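Local coordinates for protein putative fimbrium tip subunit Fim1C (Bacteroides ovatus, PDB 4EPS) that probably forms part of the tip of a fimbrium, the filamentous cell-surface appendage that mediates adhesion and biofilm formation, at residues 112-117 with 132-137; 163-168 with 214-219; 321-326 with 365-370. One frame throughout, in Å; residues are numbered along the deposited sequence.

Contact 1: residues 112-117 with 132-137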
loop_
_atom_site.group_PDB
_atom_site.type_symbol
_atom_site.label_atom_id
_atom_site.label_comp_id
_atom_site.label_asym_id
_atom_site.label_seq_id
_atom_site.Cartn_x
_atom_site.Cartn_y
_atom_site.Cartn_z
ATOM N N PRO A 112 7.698 -56.821 17.656
ATOM C CA PRO A 112 6.617 -56.877 18.673
ATOM C C PRO A 112 6.411 -55.561 19.428
ATOM O O PRO A 112 5.289 -55.243 19.804
ATOM C CB PRO A 112 7.084 -57.979 19.633
ATOM C CG PRO A 112 8.113 -58.776 18.841
ATOM C CD PRO A 112 8.803 -57.737 18.023
ATOM N N LEU A 113 7.486 -54.799 19.666
ATOM C CA LEU A 113 7.378 -53.490 20.329
ATOM C C LEU A 113 6.497 -52.572 19.481
ATOM O O LEU A 113 5.558 -51.971 19.998
ATOM C CB LEU A 113 8.780 -52.891 20.533
ATOM C CG LEU A 113 8.877 -51.489 21.144
ATOM C CD1 LEU A 113 8.309 -51.454 22.591
ATOM C CD2 LEU A 113 10.332 -50.998 21.087
ATOM N N ALA A 114 6.759 -52.532 18.162
ATOM C CA ALA A 114 6.001 -51.704 17.229
ATOM C C ALA A 114 4.555 -52.204 17.091
ATOM O O ALA A 114 3.630 -51.391 17.145
ATOM C CB ALA A 114 6.690 -51.683 15.876
ATOM N N ALA A 115 4.357 -53.535 16.972
ATOM C CA ALA A 115 3.017 -54.137 16.835
ATOM C C ALA A 115 2.103 -53.833 18.039
ATOM O O ALA A 115 0.926 -53.547 17.838
ATOM C CB ALA A 115 3.129 -55.644 16.637
ATOM N N GLY A 116 2.644 -53.880 19.254
ATOM C CA GLY A 116 1.869 -53.614 20.462
ATOM C C GLY A 116 1.876 -52.173 20.948
ATOM O O GLY A 116 1.297 -51.870 21.997
ATOM N N TRP A 117 2.527 -51.255 20.198
ATOM C CA TRP A 117 2.637 -49.853 20.609
ATOM C C TRP A 117 1.261 -49.199 20.637
ATOM O O TRP A 117 0.583 -49.135 19.612
ATOM C CB TRP A 117 3.615 -49.092 19.692
ATOM C CG TRP A 117 4.071 -47.773 20.251
ATOM C CD1 TRP A 117 3.697 -46.532 19.832
ATOM C CD2 TRP A 117 5.044 -47.572 21.292
ATOM N NE1 TRP A 117 4.353 -45.565 20.564
ATOM C CE2 TRP A 117 5.186 -46.175 21.467
ATOM C CE3 TRP A 117 5.809 -48.443 22.099
ATOM C CZ2 TRP A 117 6.067 -45.622 22.407
ATOM C CZ3 TRP A 117 6.670 -47.895 23.045
ATOM C CH2 TRP A 117 6.793 -46.501 23.190
ATOM N N GLN A 132 5.232 -41.060 23.074
ATOM C CA GLN A 132 4.557 -41.933 22.109
ATOM C C GLN A 132 5.283 -42.072 20.761
ATOM O O GLN A 132 4.846 -42.857 19.906
ATOM C CB GLN A 132 3.146 -41.352 21.873
ATOM C CG GLN A 132 2.342 -41.243 23.186
ATOM C CD GLN A 132 0.876 -41.154 22.933
ATOM O OE1 GLN A 132 0.242 -42.130 22.555
ATOM N NE2 GLN A 132 0.295 -40.013 23.212
ATOM N N ASP A 133 6.373 -41.308 20.580
ATOM C CA ASP A 133 7.124 -41.255 19.329
ATOM C C ASP A 133 8.158 -42.375 19.276
ATOM O O ASP A 133 9.356 -42.157 19.470
ATOM C CB ASP A 133 7.766 -39.867 19.147
ATOM C CG ASP A 133 8.265 -39.615 17.728
ATOM O OD1 ASP A 133 8.010 -40.476 16.838
ATOM O OD2 ASP A 133 8.872 -38.542 17.494
ATOM N N LEU A 134 7.684 -43.587 18.984
ATOM C CA LEU A 134 8.549 -44.764 18.952
ATOM C C LEU A 134 9.551 -44.708 17.781
ATOM O O LEU A 134 9.172 -44.499 16.623
ATOM C CB LEU A 134 7.688 -46.046 18.872
ATOM C CG LEU A 134 8.460 -47.371 18.727
ATOM C CD1 LEU A 134 9.287 -47.688 19.985
ATOM C CD2 LEU A 134 7.493 -48.542 18.466
HETATM N N MSE A 135 10.838 -44.907 18.116
HETATM C CA MSE A 135 11.951 -44.912 17.158
HETATM C C MSE A 135 12.843 -46.088 17.413
HETATM O O MSE A 135 13.145 -46.382 18.573
HETATM C CB MSE A 135 12.793 -43.634 17.275
HETATM C CG MSE A 135 12.075 -42.378 16.899
HETATM SE SE MSE A 135 13.353 -40.948 17.204
HETATM C CE MSE A 135 12.238 -39.855 18.292
ATOM N N THR A 136 13.285 -46.773 16.355
ATOM C CA THR A 136 14.148 -47.943 16.541
ATOM C C THR A 136 15.303 -47.964 15.555
ATOM O O THR A 136 15.219 -47.367 14.484
ATOM C CB THR A 136 13.317 -49.240 16.343
ATOM O OG1 THR A 136 12.797 -49.247 15.002
ATOM C CG2 THR A 136 12.175 -49.394 17.378
ATOM N N SER A 137 16.336 -48.730 15.884
ATOM C CA SER A 137 17.475 -48.972 14.998
ATOM C C SER A 137 17.423 -50.389 14.445
ATOM O O SER A 137 16.754 -51.265 15.006
ATOM C CB SER A 137 18.797 -48.775 15.754
ATOM O OG SER A 137 19.174 -49.965 16.435
#

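Contact 2: residues 163-168 with 214-219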
loop_
_atom_site.group_PDB
_atom_site.type_symbol
_atom_site.label_atom_id
_atom_site.label_comp_id
_atom_site.label_asym_id
_atom_site.label_seq_id
_atom_site.Cartn_x
_atom_site.Cartn_y
_atom_site.Cartn_z
ATOM N N VAL A 163 0.145 -33.938 9.575
ATOM C CA VAL A 163 0.524 -32.525 9.758
ATOM C C VAL A 163 -0.635 -31.691 9.191
ATOM O O VAL A 163 -1.044 -31.953 8.057
ATOM C CB VAL A 163 1.885 -32.146 9.109
ATOM C CG1 VAL A 163 2.188 -30.651 9.323
ATOM C CG2 VAL A 163 3.023 -33.013 9.690
ATOM N N VAL A 164 -1.185 -30.744 9.983
ATOM C CA VAL A 164 -2.292 -29.898 9.523
ATOM C C VAL A 164 -1.823 -28.439 9.502
ATOM O O VAL A 164 -1.363 -27.927 10.518
ATOM C CB VAL A 164 -3.599 -30.042 10.364
ATOM C CG1 VAL A 164 -4.749 -29.252 9.722
ATOM C CG2 VAL A 164 -3.987 -31.505 10.575
ATOM N N LYS A 165 -1.989 -27.772 8.350
ATOM C CA LYS A 165 -1.686 -26.347 8.195
ATOM C C LYS A 165 -2.999 -25.602 7.938
ATOM O O LYS A 165 -3.537 -25.661 6.827
ATOM C CB LYS A 165 -0.679 -26.132 7.035
ATOM C CG LYS A 165 -0.210 -24.679 6.887
ATOM C CD LYS A 165 0.718 -24.298 8.012
ATOM C CE LYS A 165 1.326 -22.940 7.780
ATOM N NZ LYS A 165 2.008 -22.492 9.009
ATOM N N LEU A 166 -3.526 -24.912 8.963
ATOM C CA LEU A 166 -4.765 -24.159 8.789
ATOM C C LEU A 166 -4.466 -22.804 8.078
ATOM O O LEU A 166 -3.311 -22.379 8.046
ATOM C CB LEU A 166 -5.467 -23.934 10.137
ATOM C CG LEU A 166 -5.938 -25.214 10.880
ATOM C CD1 LEU A 166 -6.551 -24.822 12.227
ATOM C CD2 LEU A 166 -6.909 -26.034 10.027
ATOM N N PRO A 167 -5.466 -22.132 7.482
ATOM C CA PRO A 167 -5.173 -20.836 6.852
ATOM C C PRO A 167 -4.719 -19.795 7.886
ATOM O O PRO A 167 -5.152 -19.799 9.040
ATOM C CB PRO A 167 -6.508 -20.418 6.220
ATOM C CG PRO A 167 -7.540 -21.224 6.878
ATOM C CD PRO A 167 -6.906 -22.486 7.362
ATOM N N SER A 168 -3.761 -18.963 7.489
ATOM C CA SER A 168 -3.263 -17.872 8.331
ATOM C C SER A 168 -2.903 -16.711 7.418
ATOM O O SER A 168 -2.675 -16.918 6.226
ATOM C CB SER A 168 -2.085 -18.302 9.200
ATOM O OG SER A 168 -0.961 -18.733 8.446
ATOM N N LYS A 214 5.907 -22.162 16.518
ATOM C CA LYS A 214 6.927 -21.565 15.647
ATOM C C LYS A 214 6.533 -21.705 14.167
ATOM O O LYS A 214 6.628 -20.736 13.414
ATOM C CB LYS A 214 8.303 -22.215 15.898
ATOM C CG LYS A 214 9.475 -21.491 15.230
ATOM C CD LYS A 214 10.782 -22.239 15.441
ATOM C CE LYS A 214 11.945 -21.552 14.768
ATOM N NZ LYS A 214 13.213 -22.303 14.968
ATOM N N LYS A 215 6.083 -22.910 13.749
ATOM C CA LYS A 215 5.685 -23.157 12.354
ATOM C C LYS A 215 4.191 -22.899 12.109
ATOM O O LYS A 215 3.774 -22.878 10.948
ATOM C CB LYS A 215 6.006 -24.607 11.946
ATOM C CG LYS A 215 7.492 -24.932 11.873
ATOM C CD LYS A 215 7.745 -26.379 11.432
ATOM C CE LYS A 215 7.702 -26.556 9.935
ATOM N NZ LYS A 215 7.452 -27.970 9.549
ATOM N N ASP A 216 3.380 -22.732 13.191
ATOM C CA ASP A 216 1.917 -22.558 13.149
ATOM C C ASP A 216 1.265 -23.771 12.437
ATOM O O ASP A 216 0.563 -23.624 11.422
ATOM C CB ASP A 216 1.473 -21.226 12.494
ATOM C CG ASP A 216 -0.038 -21.044 12.484
ATOM O OD1 ASP A 216 -0.707 -21.526 13.435
ATOM O OD2 ASP A 216 -0.565 -20.498 11.490
ATOM N N GLU A 217 1.494 -24.967 12.981
ATOM C CA GLU A 217 0.913 -26.162 12.372
ATOM C C GLU A 217 0.674 -27.178 13.474
ATOM O O GLU A 217 1.303 -27.094 14.549
ATOM C CB GLU A 217 1.809 -26.718 11.221
ATOM C CG GLU A 217 3.112 -27.333 11.666
ATOM C CD GLU A 217 4.070 -27.783 10.578
ATOM O OE1 GLU A 217 3.894 -27.399 9.400
ATOM O OE2 GLU A 217 5.025 -28.512 10.925
ATOM N N TYR A 218 -0.252 -28.114 13.220
ATOM C CA TYR A 218 -0.607 -29.159 14.182
ATOM C C TYR A 218 -0.050 -30.475 13.717
ATOM O O TYR A 218 -0.109 -30.755 12.514
ATOM C CB TYR A 218 -2.130 -29.288 14.340
ATOM C CG TYR A 218 -2.786 -28.040 14.888
ATOM C CD1 TYR A 218 -3.082 -26.962 14.054
ATOM C CD2 TYR A 218 -3.071 -27.915 16.249
ATOM C CE1 TYR A 218 -3.702 -25.811 14.552
ATOM C CE2 TYR A 218 -3.687 -26.764 16.756
ATOM C CZ TYR A 218 -3.998 -25.721 15.901
ATOM O OH TYR A 218 -4.574 -24.570 16.379
ATOM N N ARG A 219 0.475 -31.275 14.648
ATOM C CA ARG A 219 1.080 -32.587 14.346
ATOM C C ARG A 219 0.461 -33.647 15.211
ATOM O O ARG A 219 0.198 -33.418 16.389
ATOM C CB ARG A 219 2.615 -32.543 14.528
ATOM C CG ARG A 219 3.258 -31.546 13.560
ATOM C CD ARG A 219 4.729 -31.788 13.293
ATOM N NE ARG A 219 5.592 -31.359 14.395
ATOM C CZ ARG A 219 6.154 -30.157 14.506
ATOM N NH1 ARG A 219 5.928 -29.216 13.585
ATOM N NH2 ARG A 219 6.929 -29.878 15.541
HETATM O O HOH W 1 -2.110 -24.264 11.349
HETATM O O HOH W 2 -0.998 -21.426 8.976
HETATM O O HOH W 3 1.193 -19.028 10.001
#

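Contact 3: residues 321-326 with 365-370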
loop_
_atom_site.group_PDB
_atom_site.type_symbol
_atom_site.label_atom_id
_atom_site.label_comp_id
_atom_site.label_asym_id
_atom_site.label_seq_id
_atom_site.Cartn_x
_atom_site.Cartn_y
_atom_site.Cartn_z
ATOM N N ASN A 321 11.899 -0.588 33.239
ATOM C CA ASN A 321 10.589 -0.543 33.888
ATOM C C ASN A 321 9.404 -0.573 32.875
ATOM O O ASN A 321 8.327 -0.091 33.217
ATOM C CB ASN A 321 10.492 0.682 34.826
ATOM C CG ASN A 321 10.632 2.036 34.174
ATOM O OD1 ASN A 321 10.800 2.173 32.962
ATOM N ND2 ASN A 321 10.544 3.083 34.975
ATOM N N ASP A 322 9.606 -1.139 31.654
ATOM C CA ASP A 322 8.559 -1.235 30.618
ATOM C C ASP A 322 8.008 -2.676 30.560
ATOM O O ASP A 322 8.532 -3.528 29.839
ATOM C CB ASP A 322 9.069 -0.766 29.233
ATOM C CG ASP A 322 7.980 -0.525 28.171
ATOM O OD1 ASP A 322 6.900 -1.163 28.256
ATOM O OD2 ASP A 322 8.258 0.206 27.189
ATOM N N ALA A 323 6.922 -2.922 31.303
ATOM C CA ALA A 323 6.253 -4.224 31.405
ATOM C C ALA A 323 5.667 -4.683 30.071
ATOM O O ALA A 323 5.660 -5.883 29.797
ATOM C CB ALA A 323 5.152 -4.166 32.456
ATOM N N LEU A 324 5.164 -3.736 29.247
ATOM C CA LEU A 324 4.596 -4.049 27.938
ATOM C C LEU A 324 5.688 -4.572 26.991
ATOM O O LEU A 324 5.461 -5.566 26.304
ATOM C CB LEU A 324 3.900 -2.793 27.346
ATOM C CG LEU A 324 3.273 -2.908 25.938
ATOM C CD1 LEU A 324 2.356 -4.119 25.814
ATOM C CD2 LEU A 324 2.488 -1.623 25.585
ATOM N N LEU A 325 6.845 -3.888 26.935
ATOM C CA LEU A 325 7.981 -4.298 26.092
ATOM C C LEU A 325 8.481 -5.674 26.533
ATOM O O LEU A 325 8.762 -6.534 25.698
ATOM C CB LEU A 325 9.120 -3.255 26.184
ATOM C CG LEU A 325 10.481 -3.593 25.518
ATOM C CD1 LEU A 325 10.331 -3.832 24.004
ATOM C CD2 LEU A 325 11.483 -2.473 25.740
ATOM N N ARG A 326 8.545 -5.891 27.845
ATOM C CA ARG A 326 9.015 -7.155 28.409
ATOM C C ARG A 326 8.051 -8.333 28.113
ATOM O O ARG A 326 8.503 -9.389 27.667
ATOM C CB ARG A 326 9.204 -6.958 29.917
ATOM C CG ARG A 326 9.882 -8.092 30.653
ATOM C CD ARG A 326 10.374 -7.599 31.999
ATOM N NE ARG A 326 9.276 -7.143 32.856
ATOM C CZ ARG A 326 9.218 -5.954 33.443
ATOM N NH1 ARG A 326 10.196 -5.071 33.272
ATOM N NH2 ARG A 326 8.188 -5.640 34.215
ATOM N N SER A 365 11.511 -1.081 40.483
ATOM C CA SER A 365 12.475 -0.811 39.412
ATOM C C SER A 365 12.034 -1.414 38.072
ATOM O O SER A 365 12.507 -0.976 37.014
ATOM C CB SER A 365 13.849 -1.362 39.792
ATOM O OG SER A 365 13.794 -2.766 39.982
ATOM N N SER A 366 11.147 -2.422 38.115
ATOM C CA SER A 366 10.707 -3.152 36.928
ATOM C C SER A 366 9.297 -2.761 36.451
ATOM O O SER A 366 8.873 -3.209 35.376
ATOM C CB SER A 366 10.768 -4.659 37.181
ATOM O OG SER A 366 10.208 -4.997 38.440
ATOM N N TYR A 367 8.578 -1.932 37.231
ATOM C CA TYR A 367 7.219 -1.465 36.879
ATOM C C TYR A 367 7.091 0.014 37.210
ATOM O O TYR A 367 7.920 0.554 37.932
ATOM C CB TYR A 367 6.108 -2.257 37.622
ATOM C CG TYR A 367 6.124 -3.752 37.379
ATOM C CD1 TYR A 367 6.940 -4.592 38.132
ATOM C CD2 TYR A 367 5.292 -4.333 36.429
ATOM C CE1 TYR A 367 6.995 -5.959 37.887
ATOM C CE2 TYR A 367 5.328 -5.710 36.180
ATOM C CZ TYR A 367 6.179 -6.519 36.922
ATOM O OH TYR A 367 6.229 -7.875 36.736
ATOM N N VAL A 368 6.053 0.660 36.671
ATOM C CA VAL A 368 5.700 2.044 36.961
ATOM C C VAL A 368 4.504 1.977 37.919
ATOM O O VAL A 368 3.627 1.137 37.731
ATOM C CB VAL A 368 5.375 2.825 35.639
ATOM C CG1 VAL A 368 4.961 4.264 35.931
ATOM C CG2 VAL A 368 6.577 2.807 34.684
ATOM N N SER A 369 4.441 2.860 38.919
ATOM C CA SER A 369 3.294 2.889 39.822
ATOM C C SER A 369 1.999 3.216 39.056
ATOM O O SER A 369 2.035 3.927 38.043
ATOM C CB SER A 369 3.505 3.904 40.936
ATOM O OG SER A 369 2.305 4.002 41.685
ATOM N N VAL A 370 0.863 2.678 39.537
ATOM C CA VAL A 370 -0.461 2.944 38.951
ATOM C C VAL A 370 -0.921 4.385 39.300
ATOM O O VAL A 370 -1.872 4.879 38.702
ATOM C CB VAL A 370 -1.534 1.903 39.397
ATOM C CG1 VAL A 370 -1.169 0.490 38.933
ATOM C CG2 VAL A 370 -1.757 1.949 40.919
HETATM O O HOH W 4 9.930 2.337 37.813
HETATM O O HOH W 5 6.460 -8.127 33.377
#

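Contact 1: residues 112-117 with 132-137
Ala114 and Leu134 mark the closest backbone approach, their CA atoms 7.6 Å apart, where the last turn of helix 111-115 passes the loop that runs into strand 135-145. Leu134 fills that gap. Its CG stands anti to the backbone N (chi1 176°), and two methyls branch beyond it. CD1 meets Leu113 CD2 at 3.6 Å, the two leucines crossing obliquely. CD2 lies against Ala114 CA at 3.7 Å. Both methyls also border the indole of Trp117, CD1 at its six-membered ring. One bond nearer the backbone, Leu134 CB sits over one face of the indole, 3.8 Å from the centroid of the five-membered ring of Trp117 and 17° off its normal, a CH-pi contact.

In this fimbrillin-like region the short helix packs where strand 135-145 begins, a strand that pairs with 87-92 and 148-174. Leu113 also touches Tyr91, and Trp117 touches Met159.

The rotation of the indole is fixed by its N-H as well as by the leucine: Trp117 NE1 donates to Gln132 O at 2.8 Å, with an N-H...O angle of 152°. The donor comes from above the carbonyl plane, and the oxygen lies somewhat out of the plane of the ring. Gln132 turns its amide elsewhere, OE1 accepting from Thr120 N and NE2 donating to Ala128 O. Across this contact Thr136 offers its methyl, CG2, 4.4 Å from Leu113 CD2; its hydroxyl bonds to Arg158.

Contact 2: residues 163-168 with 214-219
Tyr218 turns the edge of its ring to Val164 O, while Leu166 CD1 approaches ring atom CE1 of Tyr218 obliquely at 3.8 Å; away from this pair of segments, Tyr211 and Phe196 also meet the phenol. The other flat group, the guanidinium of Arg219, has the Glu217 carboxylate at its edge: NH1 donates in plane to the anti lone pair of Glu217 OE2 and also forms a salt bridge with Asp212. Lys215 NZ reaches the same Glu217 oxygen from the syn side, so OE2 is shared by two cations, with Glu217 OE1 paired to Arg254. Val163 CG1 lies 3.7 Å from Glu217 CD, an apolar neighbour to this charged network.

The backbones run antiparallel. Val164 and Tyr218 form a hydrogen-bonded pair, N to O at 2.8 Å from Val164 to Tyr218 and 2.9 Å in return; Val163 and Arg219 are the adjoining non-hydrogen-bonded pair. Beyond Lys165, and before Glu217, the chains part. The bend at chi2 (72°) sets Lys165 CD toward Asp216 O, and NZ, ending the extended remainder, donates to Asp216 O at 3.0 Å from above the carbonyl plane. One water links Leu166 N to Asp216 O, a second joins Leu166 O, Ser168 OG and Asp216 OD2, and a third spans the last two. Asp216 OD1 is held by the Tyr211 hydroxyl.

A G1 beta bulge, in which Asp216 and Glu217 both face Asp212, starts strand 217-222. That strand lies between strands 206-212 and 148-174, and strand 148-174 pairs in turn with strand 251-256.

Contact 3: residues 321-326 with 365-370
Arg326 and Tyr367 cross at about a right angle, with their guanidinium and ring planes 76° apart, so the cation meets the phenol through one nitrogen instead of lying flat on it. NH2 of Arg326 sits over one face of the Tyr367 ring, offset toward the rim and 3.5 Å from CE2. CZ of Arg326 is 4.9 Å from the ring centroid and 19° off the normal, a cation-pi contact. The bend at chi3 (62°) sets NE; the guanidinium beyond it has Ala323 CA over one face, toward the rim. Ala323 CB itself touches Tyr367 CD2 at 4.0 Å.

The same end of Arg326 grips Ser366 O with two nitrogens, at 2.8 Å from NH2 and 3.1 Å from NH1. The NH1 bond lies in the carbonyl plane on a lone pair, whereas NH2 comes from above that plane. Before the helix, Asn321 packs CB against Ser365 O at 3.4 Å, and a water joins Asn321 ND2 to Tyr367 O. The amide is also held by its own loop, OD1 accepting from Thr318 N and ND2 donating to Pro316 O. Asp322 is the N-cap of helix 323-327, with OD1 accepting from Leu325 N; its OD2 bonds to Ser306. Tyr367 also touches Leu398 and Phe358.

One guanidinium therefore does two jobs, holding a loop carbonyl by its edge with NH2 over a tyrosine face, and its positive charge would be expected to polarise both Ser366 O and the ring.

Contacts 1 and 2 belong to the same fimbrillin-like region and draw on adjoining elements: strands 135-145 and 148-174 follow each other in the chain and pair side by side, though the contact centres lie about 26 Å apart. Contact 1 is buried and mostly apolar, with a single indole hydrogen bond. Contact 2, partly buried, pairs strands through their backbones and adds charges and bridging waters where they separate. Contact 3 is also partly buried, but it lies on the opposite side of the chain's centre from contact 1, about 50 Å away between centres, and joins a short helix to a loop with an exposed arginine. None of the three touches another.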